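Local coordinates for protein phosphoglycerol transferase GacH (Streptococcus pyogenes MGAS5005, PDB 6DGM) that probably transfers glycerol phosphate from a lipid donor to streptococcal rhamnose polysaccharide, the chain being the part that holds its sulfatase-like catalytic domain, at residues Y9-I14 against L372-T377. Sequence-based numbering, arbitrary orientation.
Sequences YSQETI and LLKHKT
Ile14 meets Leu372 and His375 through a single methyl, CG2, where the first turn of helix 11-29 packs against the 3-10 turn near the C-terminal end of the chain, in a protein with a sulfatase-like fold of the alkaline phosphatase superfamily. The contact illustrates how the two ends of a chain can be joined with little surface: 189 Å² is buried and no direct hydrogen bond crosses. It ties the N-terminal helix to the C-terminal tail away from the manganese, calcium and glycerol phosphate sites. Ile14 CG2 lies 3.7 Å from Leu372 CD2, with the two side chains at about a right angle, and 4.0 Å from His375 CD2, whose ring it approaches obliquely. The first torsion of Ile14 (chi1 -71°) sets CG1 beside the backbone N and CG2 anti to it, on the side where Leu372 and His375 lie.

The polar link runs through one water. It donates to the carbonyl O of Gln11 and lies in the plane of the His375 ring at its edge, 2.8 Å from His375 NE2, thus bridging the Gln11 backbone and the imidazole. The extended side chains of Gln11 and Lys374 bring NE2 and NZ to 4.1 Å, a loose approach at the exposed side of the contact.

Further out, Ile361 and Val365 of helix 349-365 touch Leu372, while Tyr371 touches both Gln11 and Ile14. Asp364 ties the parts together, its carboxylate receiving Leu372 N at one oxygen and bonding Tyr9 OH at the other. The 3-10 turn places the imidazole, closing with His375 N bonded to Leu372 O at 2.9 Å. In the facing segment Ser10 is the N-cap of helix 11-29: its OG accepts from Thr13 N at 3.0 Å, with an N-H...O angle of 166°.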
loop_
_atom_site.group_PDB
_atom_site.type_symbol
_atom_site.label_atom_id
_atom_site.label_comp_id
_atom_site.label_asym_id
_atom_site.label_seq_id
_atom_site.Cartn_x
_atom_site.Cartn_y
_atom_site.Cartn_z
ATOM N N TYR A 9 13.787 19.793 16.293
ATOM C CA TYR A 9 13.789 18.517 16.994
ATOM C C TYR A 9 14.427 18.651 18.368
ATOM O O TYR A 9 15.526 19.192 18.517
ATOM C CB TYR A 9 14.539 17.475 16.169
ATOM C CG TYR A 9 14.571 16.098 16.810
ATOM C CD1 TYR A 9 13.443 15.291 16.815
ATOM C CD2 TYR A 9 15.730 15.616 17.392
ATOM C CE1 TYR A 9 13.474 14.037 17.396
ATOM C CE2 TYR A 9 15.781 14.370 17.964
ATOM C CZ TYR A 9 14.650 13.576 17.967
ATOM O OH TYR A 9 14.725 12.320 18.527
ATOM N N SER A 10 13.735 18.116 19.372
ATOM C CA SER A 10 14.140 18.216 20.761
ATOM C C SER A 10 13.133 17.427 21.575
ATOM O O SER A 10 12.034 17.104 21.099
ATOM C CB SER A 10 14.156 19.665 21.253
ATOM O OG SER A 10 12.837 20.148 21.405
ATOM N N GLN A 11 13.520 17.127 22.818
ATOM C CA GLN A 11 12.609 16.469 23.748
ATOM C C GLN A 11 11.337 17.289 23.940
ATOM O O GLN A 11 10.232 16.733 23.970
ATOM C CB GLN A 11 13.336 16.246 25.081
ATOM C CG GLN A 11 12.699 15.204 25.982
ATOM C CD GLN A 11 13.517 14.913 27.236
ATOM O OE1 GLN A 11 14.722 15.150 27.279
ATOM N NE2 GLN A 11 12.857 14.396 28.262
ATOM N N GLU A 12 11.471 18.618 24.060
ATOM C CA GLU A 12 10.303 19.464 24.293
ATOM C C GLU A 12 9.379 19.481 23.082
ATOM O O GLU A 12 8.150 19.453 23.225
ATOM C CB GLU A 12 10.750 20.880 24.678
ATOM C CG GLU A 12 11.334 20.977 26.078
ATOM C CD GLU A 12 11.697 22.406 26.476
ATOM O OE1 GLU A 12 11.656 23.298 25.599
ATOM O OE2 GLU A 12 12.022 22.638 27.669
ATOM N N THR A 13 9.941 19.519 21.876
ATOM C CA THR A 13 9.092 19.472 20.691
ATOM C C THR A 13 8.331 18.154 20.598
ATOM O O THR A 13 7.137 18.141 20.279
ATOM C CB THR A 13 9.943 19.710 19.440
ATOM O OG1 THR A 13 10.383 21.070 19.431
ATOM C CG2 THR A 13 9.154 19.406 18.168
ATOM N N ILE A 14 9.004 17.035 20.854
ATOM C CA ILE A 14 8.319 15.742 20.825
ATOM C C ILE A 14 7.219 15.702 21.883
ATOM O O ILE A 14 6.120 15.199 21.631
ATOM C CB ILE A 14 9.331 14.590 20.990
ATOM C CG1 ILE A 14 10.210 14.430 19.746
ATOM C CG2 ILE A 14 8.614 13.293 21.330
ATOM C CD1 ILE A 14 9.480 14.014 18.502
ATOM N N LEU A 372 10.161 9.526 22.072
ATOM C CA LEU A 372 8.798 9.048 22.228
ATOM C C LEU A 372 8.683 7.902 23.226
ATOM O O LEU A 372 7.561 7.574 23.627
ATOM C CB LEU A 372 8.240 8.607 20.884
ATOM C CG LEU A 372 7.783 9.755 19.998
ATOM C CD1 LEU A 372 7.540 9.264 18.583
ATOM C CD2 LEU A 372 6.525 10.386 20.532
ATOM N N LEU A 373 9.802 7.296 23.639
ATOM C CA LEU A 373 9.735 6.216 24.622
ATOM C C LEU A 373 9.179 6.698 25.953
ATOM O O LEU A 373 8.698 5.887 26.751
ATOM C CB LEU A 373 11.116 5.587 24.815
ATOM C CG LEU A 373 11.700 4.904 23.573
ATOM C CD1 LEU A 373 13.140 4.498 23.831
ATOM C CD2 LEU A 373 10.877 3.694 23.151
ATOM N N LYS A 374 9.234 7.997 26.211
ATOM C CA LYS A 374 8.682 8.567 27.425
ATOM C C LYS A 374 7.204 8.904 27.289
ATOM O O LYS A 374 6.567 9.243 28.287
ATOM C CB LYS A 374 9.488 9.808 27.807
ATOM C CG LYS A 374 9.182 10.330 29.192
ATOM C CD LYS A 374 10.246 11.308 29.662
ATOM C CE LYS A 374 9.886 11.889 31.028
ATOM N NZ LYS A 374 10.931 12.829 31.518
ATOM N N HIS A 375 6.635 8.789 26.092
ATOM C CA HIS A 375 5.229 9.097 25.852
ATOM C C HIS A 375 4.533 7.780 25.541
ATOM O O HIS A 375 4.336 7.400 24.386
ATOM C CB HIS A 375 5.138 10.092 24.736
ATOM C CG HIS A 375 5.836 11.372 25.055
ATOM N ND1 HIS A 375 5.283 12.329 25.877
ATOM C CD2 HIS A 375 7.064 11.831 24.712
ATOM C CE1 HIS A 375 6.135 13.328 26.020
ATOM N NE2 HIS A 375 7.220 13.055 25.317
ATOM N N LYS A 376 4.132 7.088 26.615
ATOM C CA LYS A 376 3.776 5.678 26.530
ATOM C C LYS A 376 2.475 5.417 25.792
ATOM O O LYS A 376 2.247 4.282 25.366
ATOM C CB LYS A 376 3.612 5.083 27.931
ATOM C CG LYS A 376 4.819 5.215 28.832
ATOM C CD LYS A 376 6.015 4.465 28.282
ATOM C CE LYS A 376 6.761 3.714 29.390
ATOM N NZ LYS A 376 6.615 4.300 30.732
ATOM N N THR A 377 1.600 6.405 25.655
ATOM C CA THR A 377 0.330 6.192 24.965
ATOM C C THR A 377 0.335 6.696 23.526
ATOM O O THR A 377 -0.696 6.608 22.851
ATOM C CB THR A 377 -0.818 6.836 25.759
ATOM O OG1 THR A 377 -0.646 8.257 25.802
ATOM C CG2 THR A 377 -0.856 6.291 27.193
HETATM O O HOH W 1 9.710 14.378 25.321
#